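Local coordinates for MccB protein (Escherichia coli, PDB 6OM4) that builds the nucleotide antibiotic microcin C7, using ATP to join an adenylate to the N-formylated peptide MccA through a phosphoramidate link, at residues 111-116 with 308-313; 115-120 with 204-209; 141-146 with 186-191; 232-237 with 248-253. All blocks are in the same frame, centred on the assembly; numbering follows the deposited sequence.

How the contacts relate
Contacts 2, 3 and 4 are three junctions within one mixed sheet of the ThiF-type domain, whereas contact 1 joins two helix ends beside it. Contacts 1 and 4 are buried; contacts 2 and 3 are partly buried, contact 3 because it includes the outermost strand, 186-191. Contacts 1 and 2 share Asn-115 and Ala-116, where helix 106-114 passes into strand 117-121, and Phe-309 of contact 1 also packs on residues of contact 4. The chemistry follows position: apolar packing without a hydrogen bond in contact 1, parallel pairing in contacts 2 and 3, antiparallel pairing in contact 4. Contact 3 alone holds a residue bonded to the nucleotide analogue.

Contact 1 of 4, residues 111-116 with 308-313; sequences DKLKNA and KFIGKY
Ile-310, next to last in helix 292-311, uses two branches to reach the end of helix 106-114. Its CG2 lies 3.6 Å from Leu-113 CD2 and also rests 3.5 Å from the backbone O of Lys-112. Its other branch has CG1 anti to the carbonyl carbon (chi1 -67°), and the extended chi2 of 167° carries CD1 to within 3.8 Å of Ala-116 CB. Leu-113 and Ile-310 cross obliquely, and both also touch Ile-139 in a loop. Towards solvent, Lys-112 reaches across with its chain extended beyond CG: CB is 3.6 Å from Ile-310 O, CD is 3.8 Å from Gly-311 O, and NZ stops 4.0 Å from Lys-312 CB. Lys-312, just past the helix end with a positive phi of 70°, leads its side chain away. The contact ties the helix just before the first sheet strand, 117-121, to the C-terminal end of helix 292-311 in the ThiF-type domain, away from the nucleotide and zinc sites. No hydrogen bond joins the segments. Cohesion therefore comes from methyl contacts on the buried side, while on the exposed side the carbonyl-rich end of helix 292-311 would probably favour the nearby Lys-112 ammonium.

Contact 2 of 4, residues 115-120 with 204-209; sequences NAKVVI and PEADIW
Strand 117-121 and the start of strand 208-211 run parallel, Val-119 pairing with Trp-209 and donating from N to Ile-208 O at 3.2 Å. Two residues earlier on each chain, Asp-207 brackets Lys-117: its OD2 receives the Lys-117 N-H at 2.7 Å (162° at the hydrogen), while its own N reaches Lys-117 O at 2.9 Å by a more bent bond (135°). Chi1 of -70° sets Asp-207 CG beside its own N, on the side of Lys-117, whose N-H meets OD2 on the anti side and somewhat out of the carboxylate plane. Ala-206 CB presses on Lys-117 O at 3.3 Å and lies 3.7 Å from Val-119 CG2. Val-119 also sets CB 3.7 Å from Trp-209 CD1 and places CG1 over one face of the indole. That ring is anchored by Trp-209 NE1 to Pro-204 O at 3.0 Å, folding residues 204-209 back on themselves. On the other face of the sheet, Val-118 and Ile-208 lie side by side, pointing the same way, toward helix 292-311. This junction joins the first strand of the Rossmann-like sheet to the fourth. The Asp-207 carboxylate accepts the Lys-117 N-H much as a strand carbonyl would, continuing the hydrogen bonding before the regular pairing begins.

Contact 3 of 4, residues 141-146 with 186-191; sequences EIILID and SVSEIA. With ND7 (5'-O-[(S)-amino(hydroxy)phosphoryl]adenosine), chain M.
Both carboxylate oxygens of Asp-146 are gripped twice: OD1 takes a hydrogen bond from the ribose O2' of ND7 at 2.7 Å and another from Asp-148 N, and OD2 takes one from O3' of ND7 at 2.7 Å and another from Cys-123 N. CG stands roughly anti to the backbone N (chi1 -150°), and the two oxygens each take one hydroxyl of the ribose diol. Behind the carboxylate, strands 141-146 and 186-191 run parallel, their axes at 21°, joined by five alternating backbone bonds. Leu-144 sits at the middle, its N giving a nearly straight bond to Ser-188 O at 2.9 Å and its O receiving Ile-190 N at 2.8 Å. On the face toward helix 170-181, Leu-144 CD1 meets Val-187 CG1 at 3.6 Å, and Glu-189 bonds through OE1 to Thr-171 of that helix. On the opposite face Ile-190 faces two isoleucines, its CD1 lying 3.8 Å from Ile-143 CG2 and its CB 4.2 Å from Ile-145 CG1; Ile-145 and Ile-190 stand side by side, pointing the same way. The strands flank a beta-alpha-beta crossover through helix 170-181, as in many Rossmann folds, where an acidic residue at the end of the second strand often holds the ribose hydroxyls. The amides of Cys-123 and Asp-148 fix the carboxylate's rotation, so the strand end presents two preset acceptors to the sugar.

Contact 4 of 4, residues 232-237 with 248-253; sequences QPYINA and PLYVPG
Segments 232-237 and 248-253 run antiparallel, strand axes at 165°, with Tyr-234 and Tyr-250 as the hydrogen-bonded pair: Tyr-234 N donates to Tyr-250 O at 3.1 Å, and Tyr-250 N to Tyr-234 O at 2.8 Å. Farther on, Asn-236 N reaches Pro-248 O at 3.3 Å. The two tyrosine side chains share one face of the sheet. Tyr-234 has CG between its backbone N and carbonyl carbon (chi1 75°), on the side of Tyr-250, whose CB lies over one face of the Tyr-234 ring, 3.8 Å from its centroid in a CH-pi contact. The ring planes meet obliquely, at 36°. Asn-224 holds the Tyr-234 hydroxyl by its ND2. The two strands form a beta hairpin, 234-240 with 243-250, that continues the Rossmann-like sheet beyond strand 208-211 and brings in its first antiparallel pair; Tyr-250 lies beside the zinc site, near Cys-257 and Cys-346. At the edge of the Tyr-250 ring, Gln-232 O lies in the ring plane, 3.6 Å from Tyr-250 CD2; this carbonyl is buried without a polar partner. Pro-233 and Pro-252 cross at about a right angle, Pro-233 CG to Pro-252 CD 3.9 Å. On the other face Ile-235 CD1 packs near Leu-249 CB, and Leu-249 CD1 lies 3.5 Å from Tyr-234 O. Asn-236 fixes its amide with ND2 on Val-211 O, while OD1 bonds to a polar side chain of the bound peptide.

Contact 1 of 4, residues 111-116 with 308-313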
loop_
_atom_site.group_PDB
_atom_site.type_symbol
_atom_site.label_atom_id
_atom_site.label_comp_id
_atom_site.label_asym_id
_atom_site.label_seq_id
_atom_site.Cartn_x
_atom_site.Cartn_y
_atom_site.Cartn_z
ATOM N N ASP A 111 3.631 -8.298 14.247
ATOM C CA ASP A 111 4.865 -9.031 14.391
ATOM C C ASP A 111 5.550 -9.194 13.027
ATOM O O ASP A 111 6.765 -9.069 12.905
ATOM C CB ASP A 111 4.577 -10.395 15.024
ATOM C CG ASP A 111 5.775 -11.294 15.200
ATOM O OD1 ASP A 111 6.629 -10.958 16.064
ATOM O OD2 ASP A 111 5.843 -12.306 14.464
ATOM N N LYS A 112 4.772 -9.427 11.971
ATOM C CA LYS A 112 5.335 -9.532 10.642
ATOM C C LYS A 112 5.912 -8.186 10.186
ATOM O O LYS A 112 6.954 -8.151 9.561
ATOM C CB LYS A 112 4.317 -10.075 9.647
ATOM C CG LYS A 112 3.955 -11.521 9.878
ATOM C CD LYS A 112 2.746 -11.985 9.170
ATOM C CE LYS A 112 2.330 -13.367 9.646
ATOM N NZ LYS A 112 1.482 -13.996 8.619
ATOM N N LEU A 113 5.236 -7.078 10.533
ATOM C CA LEU A 113 5.750 -5.766 10.136
ATOM C C LEU A 113 7.052 -5.491 10.885
ATOM O O LEU A 113 8.000 -5.029 10.282
ATOM C CB LEU A 113 4.724 -4.669 10.423
ATOM C CG LEU A 113 3.399 -4.799 9.663
ATOM C CD1 LEU A 113 2.412 -3.757 10.177
ATOM C CD2 LEU A 113 3.530 -4.698 8.157
ATOM N N LYS A 114 7.061 -5.780 12.185
ATOM C CA LYS A 114 8.244 -5.555 13.022
ATOM C C LYS A 114 9.464 -6.302 12.462
ATOM O O LYS A 114 10.579 -5.806 12.591
ATOM C CB LYS A 114 7.960 -5.980 14.461
ATOM C CG LYS A 114 9.078 -5.629 15.427
ATOM C CD LYS A 114 8.817 -6.048 16.858
ATOM C CE LYS A 114 9.639 -5.249 17.857
ATOM N NZ LYS A 114 9.829 -5.982 19.136
ATOM N N ASN A 115 9.265 -7.501 11.915
ATOM C CA ASN A 115 10.376 -8.378 11.487
ATOM C C ASN A 115 10.819 -8.070 10.050
ATOM O O ASN A 115 11.790 -8.650 9.563
ATOM C CB ASN A 115 9.993 -9.858 11.589
ATOM C CG ASN A 115 9.960 -10.370 13.016
ATOM O OD1 ASN A 115 10.330 -9.658 13.951
ATOM N ND2 ASN A 115 9.497 -11.597 13.195
ATOM N N ALA A 116 10.114 -7.164 9.363
ATOM C CA ALA A 116 10.331 -6.841 7.959
ATOM C C ALA A 116 11.419 -5.778 7.762
ATOM O O ALA A 116 11.668 -4.931 8.626
ATOM C CB ALA A 116 9.054 -6.328 7.362
ATOM N N LYS A 308 0.116 -4.755 3.289
ATOM C CA LYS A 308 -0.646 -6.001 3.042
ATOM C C LYS A 308 0.280 -7.129 2.598
ATOM O O LYS A 308 0.056 -8.256 2.974
ATOM C CB LYS A 308 -1.761 -5.782 2.024
ATOM C CG LYS A 308 -2.857 -4.887 2.568
ATOM C CD LYS A 308 -3.867 -4.387 1.566
ATOM C CE LYS A 308 -4.965 -3.631 2.305
ATOM N NZ LYS A 308 -5.934 -3.004 1.380
ATOM N N PHE A 309 1.274 -6.813 1.765
ATOM C CA PHE A 309 2.168 -7.852 1.257
ATOM C C PHE A 309 2.888 -8.502 2.453
ATOM O O PHE A 309 3.123 -9.722 2.493
ATOM C CB PHE A 309 3.158 -7.238 0.258
ATOM C CG PHE A 309 4.242 -8.173 -0.206
ATOM C CD1 PHE A 309 3.916 -9.228 -1.042
ATOM C CD2 PHE A 309 5.535 -8.074 0.261
ATOM C CE1 PHE A 309 4.892 -10.113 -1.472
ATOM C CE2 PHE A 309 6.510 -8.972 -0.168
ATOM C CZ PHE A 309 6.185 -9.988 -1.024
ATOM N N ILE A 310 3.387 -7.676 3.347
ATOM C CA ILE A 310 4.137 -8.142 4.524
ATOM C C ILE A 310 3.177 -8.734 5.560
ATOM O O ILE A 310 3.502 -9.767 6.205
ATOM C CB ILE A 310 4.955 -7.001 5.145
ATOM C CG1 ILE A 310 6.076 -6.557 4.198
ATOM C CG2 ILE A 310 5.420 -7.362 6.552
ATOM C CD1 ILE A 310 6.709 -5.268 4.598
ATOM N N GLY A 311 2.032 -8.057 5.782
ATOM C CA GLY A 311 1.158 -8.425 6.918
ATOM C C GLY A 311 0.244 -9.612 6.652
ATOM O O GLY A 311 -0.263 -10.239 7.623
ATOM N N LYS A 312 -0.048 -9.865 5.372
ATOM C CA LYS A 312 -0.725 -11.096 4.866
ATOM C C LYS A 312 -2.210 -11.173 5.263
ATOM O O LYS A 312 -2.789 -12.211 5.110
ATOM C CB LYS A 312 0.021 -12.373 5.311
ATOM C CG LYS A 312 1.438 -12.521 4.781
ATOM C CD LYS A 312 1.548 -12.488 3.276
ATOM C CE LYS A 312 2.984 -12.531 2.780
ATOM N NZ LYS A 312 3.447 -13.905 2.467
ATOM N N TYR A 313 -2.839 -10.060 5.651
ATOM C CA TYR A 313 -4.201 -10.071 6.193
ATOM C C TYR A 313 -5.228 -9.782 5.090
ATOM O O TYR A 313 -6.436 -10.062 5.246
ATOM C CB TYR A 313 -4.319 -9.072 7.330
ATOM C CG TYR A 313 -4.129 -7.637 6.931
ATOM C CD1 TYR A 313 -5.194 -6.843 6.522
ATOM C CD2 TYR A 313 -2.874 -7.067 6.980
ATOM C CE1 TYR A 313 -5.009 -5.516 6.187
ATOM C CE2 TYR A 313 -2.671 -5.748 6.616
ATOM C CZ TYR A 313 -3.742 -4.981 6.206
ATOM O OH TYR A 313 -3.514 -3.672 5.898
#

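Contact 2 of 4, residues 115-120 with 204-209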
loop_
_atom_site.group_PDB
_atom_site.type_symbol
_atom_site.label_atom_id
_atom_site.label_comp_id
_atom_site.label_asym_id
_atom_site.label_seq_id
_atom_site.Cartn_x
_atom_site.Cartn_y
_atom_site.Cartn_z
ATOM N N ASN A 115 9.265 -7.501 11.915
ATOM C CA ASN A 115 10.376 -8.378 11.487
ATOM C C ASN A 115 10.819 -8.070 10.050
ATOM O O ASN A 115 11.790 -8.650 9.563
ATOM C CB ASN A 115 9.993 -9.858 11.589
ATOM C CG ASN A 115 9.960 -10.370 13.016
ATOM O OD1 ASN A 115 10.330 -9.658 13.951
ATOM N ND2 ASN A 115 9.497 -11.597 13.195
ATOM N N ALA A 116 10.114 -7.164 9.363
ATOM C CA ALA A 116 10.331 -6.841 7.959
ATOM C C ALA A 116 11.419 -5.778 7.762
ATOM O O ALA A 116 11.668 -4.931 8.626
ATOM C CB ALA A 116 9.054 -6.328 7.362
ATOM N N LYS A 117 12.035 -5.848 6.581
ATOM C CA LYS A 117 12.986 -4.877 6.074
ATOM C C LYS A 117 12.493 -4.365 4.730
ATOM O O LYS A 117 12.198 -5.150 3.791
ATOM C CB LYS A 117 14.355 -5.556 5.983
ATOM C CG LYS A 117 15.504 -4.722 5.441
ATOM C CD LYS A 117 16.766 -5.583 5.193
ATOM C CE LYS A 117 18.022 -4.776 5.424
ATOM N NZ LYS A 117 19.234 -5.451 4.905
ATOM N N VAL A 118 12.412 -3.032 4.596
ATOM C CA VAL A 118 11.994 -2.443 3.361
ATOM C C VAL A 118 13.075 -1.465 2.868
ATOM O O VAL A 118 13.581 -0.672 3.656
ATOM C CB VAL A 118 10.631 -1.725 3.519
ATOM C CG1 VAL A 118 10.239 -0.988 2.261
ATOM C CG2 VAL A 118 9.534 -2.710 3.966
ATOM N N VAL A 119 13.329 -1.471 1.551
ATOM C CA VAL A 119 14.208 -0.528 0.860
ATOM C C VAL A 119 13.333 0.530 0.201
ATOM O O VAL A 119 12.384 0.213 -0.494
ATOM C CB VAL A 119 15.077 -1.239 -0.199
ATOM C CG1 VAL A 119 15.752 -0.251 -1.125
ATOM C CG2 VAL A 119 16.085 -2.147 0.444
ATOM N N ILE A 120 13.648 1.793 0.467
ATOM C CA ILE A 120 13.070 2.916 -0.269
ATOM C C ILE A 120 14.135 3.401 -1.271
ATOM O O ILE A 120 15.111 4.100 -0.890
ATOM C CB ILE A 120 12.657 4.043 0.696
ATOM C CG1 ILE A 120 11.838 3.515 1.877
ATOM C CG2 ILE A 120 11.938 5.155 -0.047
ATOM C CD1 ILE A 120 10.433 3.130 1.525
ATOM N N PRO A 204 20.722 -3.495 -1.021
ATOM C CA PRO A 204 20.556 -4.695 -0.204
ATOM C C PRO A 204 19.246 -5.437 -0.502
ATOM O O PRO A 204 18.280 -4.834 -0.932
ATOM C CB PRO A 204 20.577 -4.215 1.246
ATOM C CG PRO A 204 21.136 -2.800 1.166
ATOM C CD PRO A 204 20.783 -2.267 -0.215
ATOM N N GLU A 205 19.294 -6.763 -0.348
ATOM C CA GLU A 205 18.127 -7.613 -0.304
ATOM C C GLU A 205 17.210 -7.117 0.814
ATOM O O GLU A 205 17.682 -6.592 1.815
ATOM C CB GLU A 205 18.577 -9.058 -0.071
ATOM C CG GLU A 205 17.480 -10.055 0.221
ATOM C CD GLU A 205 18.023 -11.468 0.439
ATOM O OE1 GLU A 205 19.268 -11.604 0.667
ATOM O OE2 GLU A 205 17.211 -12.442 0.372
ATOM N N ALA A 206 15.895 -7.291 0.636
ATOM C CA ALA A 206 14.924 -6.926 1.636
ATOM C C ALA A 206 13.627 -7.703 1.379
ATOM O O ALA A 206 13.489 -8.365 0.359
ATOM C CB ALA A 206 14.684 -5.430 1.590
ATOM N N ASP A 207 12.658 -7.550 2.280
ATOM C CA ASP A 207 11.341 -8.182 2.095
ATOM C C ASP A 207 10.696 -7.663 0.808
ATOM O O ASP A 207 10.016 -8.438 0.124
ATOM C CB ASP A 207 10.459 -7.982 3.333
ATOM C CG ASP A 207 10.974 -8.788 4.523
ATOM O OD1 ASP A 207 10.648 -9.980 4.581
ATOM O OD2 ASP A 207 11.750 -8.254 5.347
ATOM N N ILE A 208 10.873 -6.357 0.525
ATOM C CA ILE A 208 10.367 -5.691 -0.677
ATOM C C ILE A 208 11.160 -4.395 -0.894
ATOM O O ILE A 208 11.616 -3.739 0.083
ATOM C CB ILE A 208 8.845 -5.449 -0.577
ATOM C CG1 ILE A 208 8.305 -4.946 -1.914
ATOM C CG2 ILE A 208 8.503 -4.530 0.602
ATOM C CD1 ILE A 208 6.795 -5.055 -2.062
ATOM N N TRP A 209 11.376 -4.067 -2.168
ATOM C CA TRP A 209 11.833 -2.773 -2.574
ATOM C C TRP A 209 10.643 -1.901 -2.974
ATOM O O TRP A 209 9.827 -2.282 -3.844
ATOM C CB TRP A 209 12.757 -2.889 -3.787
ATOM C CG TRP A 209 14.085 -3.535 -3.529
ATOM C CD1 TRP A 209 14.568 -4.115 -2.399
ATOM C CD2 TRP A 209 15.118 -3.638 -4.520
ATOM N NE1 TRP A 209 15.861 -4.555 -2.616
ATOM C CE2 TRP A 209 16.197 -4.318 -3.925
ATOM C CE3 TRP A 209 15.210 -3.216 -5.851
ATOM C CZ2 TRP A 209 17.387 -4.546 -4.631
ATOM C CZ3 TRP A 209 16.377 -3.446 -6.544
ATOM C CH2 TRP A 209 17.420 -4.155 -5.957
#

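Contact 3 of 4, residues 141-146 with 186-191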
loop_
_atom_site.group_PDB
_atom_site.type_symbol
_atom_site.label_atom_id
_atom_site.label_comp_id
_atom_site.label_asym_id
_atom_site.label_seq_id
_atom_site.Cartn_x
_atom_site.Cartn_y
_atom_site.Cartn_z
ATOM N N GLU A 141 12.614 -2.162 9.907
ATOM C CA GLU A 141 13.857 -1.703 9.301
ATOM C C GLU A 141 13.594 -1.074 7.942
ATOM O O GLU A 141 13.056 -1.709 7.071
ATOM C CB GLU A 141 14.881 -2.824 9.143
ATOM C CG GLU A 141 16.278 -2.281 8.941
ATOM C CD GLU A 141 17.391 -3.314 8.845
ATOM O OE1 GLU A 141 17.140 -4.506 9.199
ATOM O OE2 GLU A 141 18.502 -2.923 8.416
ATOM N N ILE A 142 14.008 0.192 7.808
ATOM C CA ILE A 142 13.851 0.957 6.611
ATOM C C ILE A 142 15.238 1.430 6.127
ATOM O O ILE A 142 16.032 2.020 6.892
ATOM C CB ILE A 142 12.893 2.144 6.830
ATOM C CG1 ILE A 142 11.516 1.679 7.324
ATOM C CG2 ILE A 142 12.816 2.967 5.564
ATOM C CD1 ILE A 142 10.527 2.822 7.535
ATOM N N ILE A 143 15.533 1.155 4.846
ATOM C CA ILE A 143 16.804 1.543 4.207
ATOM C C ILE A 143 16.474 2.597 3.161
ATOM O O ILE A 143 15.693 2.327 2.261
ATOM C CB ILE A 143 17.518 0.361 3.536
ATOM C CG1 ILE A 143 17.535 -0.891 4.406
ATOM C CG2 ILE A 143 18.913 0.789 3.074
ATOM C CD1 ILE A 143 18.150 -0.720 5.729
ATOM N N LEU A 144 17.031 3.793 3.337
ATOM C CA LEU A 144 16.795 4.911 2.460
ATOM C C LEU A 144 17.964 5.082 1.484
ATOM O O LEU A 144 19.120 5.233 1.894
ATOM C CB LEU A 144 16.639 6.176 3.307
ATOM C CG LEU A 144 15.633 6.093 4.435
ATOM C CD1 LEU A 144 15.828 7.265 5.361
ATOM C CD2 LEU A 144 14.216 6.038 3.880
ATOM N N ILE A 145 17.639 5.134 0.194
ATOM C CA ILE A 145 18.639 5.275 -0.884
ATOM C C ILE A 145 18.309 6.487 -1.750
ATOM O O ILE A 145 17.255 6.564 -2.401
ATOM C CB ILE A 145 18.691 3.989 -1.730
ATOM C CG1 ILE A 145 18.719 2.767 -0.802
ATOM C CG2 ILE A 145 19.864 4.012 -2.713
ATOM C CD1 ILE A 145 18.889 1.429 -1.536
ATOM N N ASP A 146 19.273 7.400 -1.810
ATOM C CA ASP A 146 19.193 8.574 -2.668
ATOM C C ASP A 146 20.572 9.215 -2.630
ATOM O O ASP A 146 21.358 8.922 -1.727
ATOM C CB ASP A 146 18.108 9.558 -2.195
ATOM C CG ASP A 146 17.460 10.382 -3.311
ATOM O OD1 ASP A 146 18.198 11.013 -4.125
ATOM O OD2 ASP A 146 16.209 10.351 -3.405
ATOM N N SER A 186 14.350 0.858 13.121
ATOM C CA SER A 186 15.728 1.025 12.654
ATOM C C SER A 186 15.703 1.647 11.262
ATOM O O SER A 186 14.966 1.137 10.393
ATOM C CB SER A 186 16.410 -0.324 12.642
ATOM O OG SER A 186 17.772 -0.184 12.268
ATOM N N VAL A 187 16.504 2.706 11.039
ATOM C CA VAL A 187 16.617 3.361 9.736
ATOM C C VAL A 187 18.096 3.514 9.403
ATOM O O VAL A 187 18.867 3.920 10.258
ATOM C CB VAL A 187 15.931 4.742 9.739
ATOM C CG1 VAL A 187 16.006 5.386 8.370
ATOM C CG2 VAL A 187 14.487 4.636 10.233
ATOM N N SER A 188 18.461 3.196 8.160
ATOM C CA SER A 188 19.800 3.370 7.660
ATOM C C SER A 188 19.735 4.046 6.271
ATOM O O SER A 188 18.665 4.110 5.653
ATOM C CB SER A 188 20.534 2.033 7.718
ATOM O OG SER A 188 20.092 1.158 6.693
ATOM N N GLU A 189 20.845 4.668 5.867
ATOM C CA GLU A 189 20.956 5.433 4.660
ATOM C C GLU A 189 22.030 4.816 3.762
ATOM O O GLU A 189 23.046 4.330 4.255
ATOM C CB GLU A 189 21.382 6.869 4.974
ATOM C CG GLU A 189 20.474 7.605 5.931
ATOM C CD GLU A 189 21.157 8.877 6.396
ATOM O OE1 GLU A 189 21.465 9.731 5.503
ATOM O OE2 GLU A 189 21.432 9.001 7.633
ATOM N N ILE A 190 21.825 4.899 2.445
ATOM C CA ILE A 190 22.840 4.570 1.424
ATOM C C ILE A 190 22.850 5.720 0.397
ATOM O O ILE A 190 21.793 6.026 -0.197
ATOM C CB ILE A 190 22.563 3.206 0.731
ATOM C CG1 ILE A 190 22.515 2.035 1.705
ATOM C CG2 ILE A 190 23.591 2.954 -0.365
ATOM C CD1 ILE A 190 22.149 0.719 1.053
ATOM N N ALA A 191 24.013 6.380 0.220
ATOM C CA ALA A 191 24.158 7.454 -0.757
ATOM C C ALA A 191 24.520 6.847 -2.115
ATOM O O ALA A 191 25.677 6.456 -2.343
ATOM C CB ALA A 191 25.181 8.483 -0.299
HETATM O O1A ND7 M . 11.488 13.456 -8.411
HETATM P PA ND7 M . 10.711 12.714 -7.362
HETATM O O2A ND7 M . 9.848 13.528 -6.409
HETATM N N3A ND7 M . 9.727 11.655 -8.253
HETATM O "O5'" ND7 M . 11.622 11.810 -6.430
HETATM C "C5'" ND7 M . 12.538 10.904 -7.117
HETATM C "C4'" ND7 M . 13.672 10.627 -6.097
HETATM C "C3'" ND7 M . 14.581 11.899 -6.005
HETATM O "O3'" ND7 M . 14.821 12.285 -4.708
HETATM C "C2'" ND7 M . 15.825 11.445 -6.880
HETATM O "O2'" ND7 M . 17.075 12.015 -6.329
HETATM C "C1'" ND7 M . 15.877 10.112 -6.755
HETATM O "O4'" ND7 M . 14.343 9.623 -6.568
HETATM N N9 ND7 M . 16.363 9.363 -7.879
HETATM C C4 ND7 M . 17.326 8.401 -7.840
HETATM C C5 ND7 M . 17.475 7.927 -9.094
HETATM N N7 ND7 M . 16.604 8.577 -9.901
HETATM C C8 ND7 M . 15.933 9.426 -9.148
HETATM N N3 ND7 M . 18.071 7.927 -6.819
HETATM C C2 ND7 M . 18.934 6.984 -7.052
HETATM N N1 ND7 M . 19.117 6.507 -8.288
HETATM C C6 ND7 M . 18.413 6.938 -9.300
HETATM N N6 ND7 M . 18.633 6.403 -10.632
#

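Contact 4 of 4, residues 232-237 with 248-253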
loop_
_atom_site.group_PDB
_atom_site.type_symbol
_atom_site.label_atom_id
_atom_site.label_comp_id
_atom_site.label_asym_id
_atom_site.label_seq_id
_atom_site.Cartn_x
_atom_site.Cartn_y
_atom_site.Cartn_z
ATOM N N GLN A 232 13.784 -10.903 -5.891
ATOM C CA GLN A 232 13.530 -9.751 -5.001
ATOM C C GLN A 232 12.162 -9.152 -5.319
ATOM O O GLN A 232 11.943 -8.618 -6.398
ATOM C CB GLN A 232 14.621 -8.723 -5.203
ATOM C CG GLN A 232 14.383 -7.417 -4.454
ATOM C CD GLN A 232 14.237 -7.619 -2.974
ATOM O OE1 GLN A 232 13.155 -7.440 -2.409
ATOM N NE2 GLN A 232 15.333 -8.006 -2.343
ATOM N N PRO A 233 11.179 -9.219 -4.414
ATOM C CA PRO A 233 9.911 -8.520 -4.641
ATOM C C PRO A 233 10.110 -6.993 -4.716
ATOM O O PRO A 233 10.936 -6.447 -4.015
ATOM C CB PRO A 233 8.997 -8.937 -3.473
ATOM C CG PRO A 233 9.714 -10.140 -2.826
ATOM C CD PRO A 233 11.189 -10.002 -3.161
ATOM N N TYR A 234 9.294 -6.326 -5.536
ATOM C CA TYR A 234 9.306 -4.860 -5.571
ATOM C C TYR A 234 7.908 -4.334 -5.894
ATOM O O TYR A 234 7.068 -5.044 -6.425
ATOM C CB TYR A 234 10.348 -4.319 -6.558
ATOM C CG TYR A 234 9.967 -4.437 -8.004
ATOM C CD1 TYR A 234 9.162 -3.474 -8.604
ATOM C CD2 TYR A 234 10.401 -5.487 -8.804
ATOM C CE1 TYR A 234 8.811 -3.547 -9.939
ATOM C CE2 TYR A 234 10.041 -5.576 -10.143
ATOM C CZ TYR A 234 9.233 -4.605 -10.722
ATOM O OH TYR A 234 8.781 -4.609 -12.019
ATOM N N ILE A 235 7.691 -3.058 -5.584
ATOM C CA ILE A 235 6.537 -2.359 -6.039
ATOM C C ILE A 235 6.966 -0.997 -6.600
ATOM O O ILE A 235 7.834 -0.358 -6.038
ATOM C CB ILE A 235 5.497 -2.229 -4.918
ATOM C CG1 ILE A 235 4.221 -1.604 -5.490
ATOM C CG2 ILE A 235 6.057 -1.499 -3.691
ATOM C CD1 ILE A 235 3.044 -1.607 -4.549
ATOM N N ASN A 236 6.416 -0.634 -7.755
ATOM C CA ASN A 236 6.688 0.682 -8.356
ATOM C C ASN A 236 5.523 1.610 -8.006
ATOM O O ASN A 236 4.407 1.166 -7.912
ATOM C CB ASN A 236 6.927 0.520 -9.858
ATOM C CG ASN A 236 7.429 1.741 -10.586
ATOM O OD1 ASN A 236 7.041 1.928 -11.736
ATOM N ND2 ASN A 236 8.355 2.502 -9.997
ATOM N N ALA A 237 5.783 2.926 -7.849
ATOM C CA ALA A 237 4.684 3.879 -7.764
ATOM C C ALA A 237 5.183 5.229 -8.250
ATOM O O ALA A 237 6.384 5.480 -8.249
ATOM C CB ALA A 237 4.174 4.012 -6.340
ATOM N N PRO A 248 3.297 -2.249 -10.891
ATOM C CA PRO A 248 2.937 -3.544 -10.320
ATOM C C PRO A 248 3.684 -3.867 -9.015
ATOM O O PRO A 248 4.720 -3.273 -8.711
ATOM C CB PRO A 248 3.388 -4.467 -11.448
ATOM C CG PRO A 248 4.651 -3.811 -11.941
ATOM C CD PRO A 248 4.301 -2.346 -11.955
ATOM N N LEU A 249 3.098 -4.788 -8.250
ATOM C CA LEU A 249 3.761 -5.433 -7.128
ATOM C C LEU A 249 4.262 -6.783 -7.656
ATOM O O LEU A 249 3.455 -7.650 -7.943
ATOM C CB LEU A 249 2.782 -5.561 -5.955
ATOM C CG LEU A 249 3.135 -6.470 -4.785
ATOM C CD1 LEU A 249 4.599 -6.551 -4.475
ATOM C CD2 LEU A 249 2.363 -6.093 -3.526
ATOM N N TYR A 250 5.572 -6.853 -7.904
ATOM C CA TYR A 250 6.230 -8.016 -8.490
ATOM C C TYR A 250 6.591 -8.968 -7.356
ATOM O O TYR A 250 7.342 -8.597 -6.445
ATOM C CB TYR A 250 7.509 -7.631 -9.241
ATOM C CG TYR A 250 8.330 -8.844 -9.606
ATOM C CD1 TYR A 250 7.807 -9.778 -10.483
ATOM C CD2 TYR A 250 9.536 -9.125 -8.984
ATOM C CE1 TYR A 250 8.497 -10.940 -10.779
ATOM C CE2 TYR A 250 10.273 -10.253 -9.319
ATOM C CZ TYR A 250 9.723 -11.186 -10.188
ATOM O OH TYR A 250 10.406 -12.337 -10.498
ATOM N N VAL A 251 6.090 -10.207 -7.455
ATOM C CA VAL A 251 6.434 -11.268 -6.493
ATOM C C VAL A 251 7.029 -12.426 -7.277
ATOM O O VAL A 251 6.319 -12.986 -8.107
ATOM C CB VAL A 251 5.211 -11.710 -5.685
ATOM C CG1 VAL A 251 5.648 -12.700 -4.612
ATOM C CG2 VAL A 251 4.499 -10.523 -5.067
ATOM N N PRO A 252 8.305 -12.804 -7.039
ATOM C CA PRO A 252 8.966 -13.890 -7.772
ATOM C C PRO A 252 8.115 -15.155 -7.900
ATOM O O PRO A 252 7.587 -15.658 -6.896
ATOM C CB PRO A 252 10.177 -14.182 -6.896
ATOM C CG PRO A 252 10.571 -12.809 -6.425
ATOM C CD PRO A 252 9.248 -12.157 -6.100
ATOM N N GLY A 253 7.931 -15.590 -9.147
ATOM C CA GLY A 253 7.273 -16.843 -9.467
ATOM C C GLY A 253 5.769 -16.821 -9.340
ATOM O O GLY A 253 5.149 -17.841 -9.549
#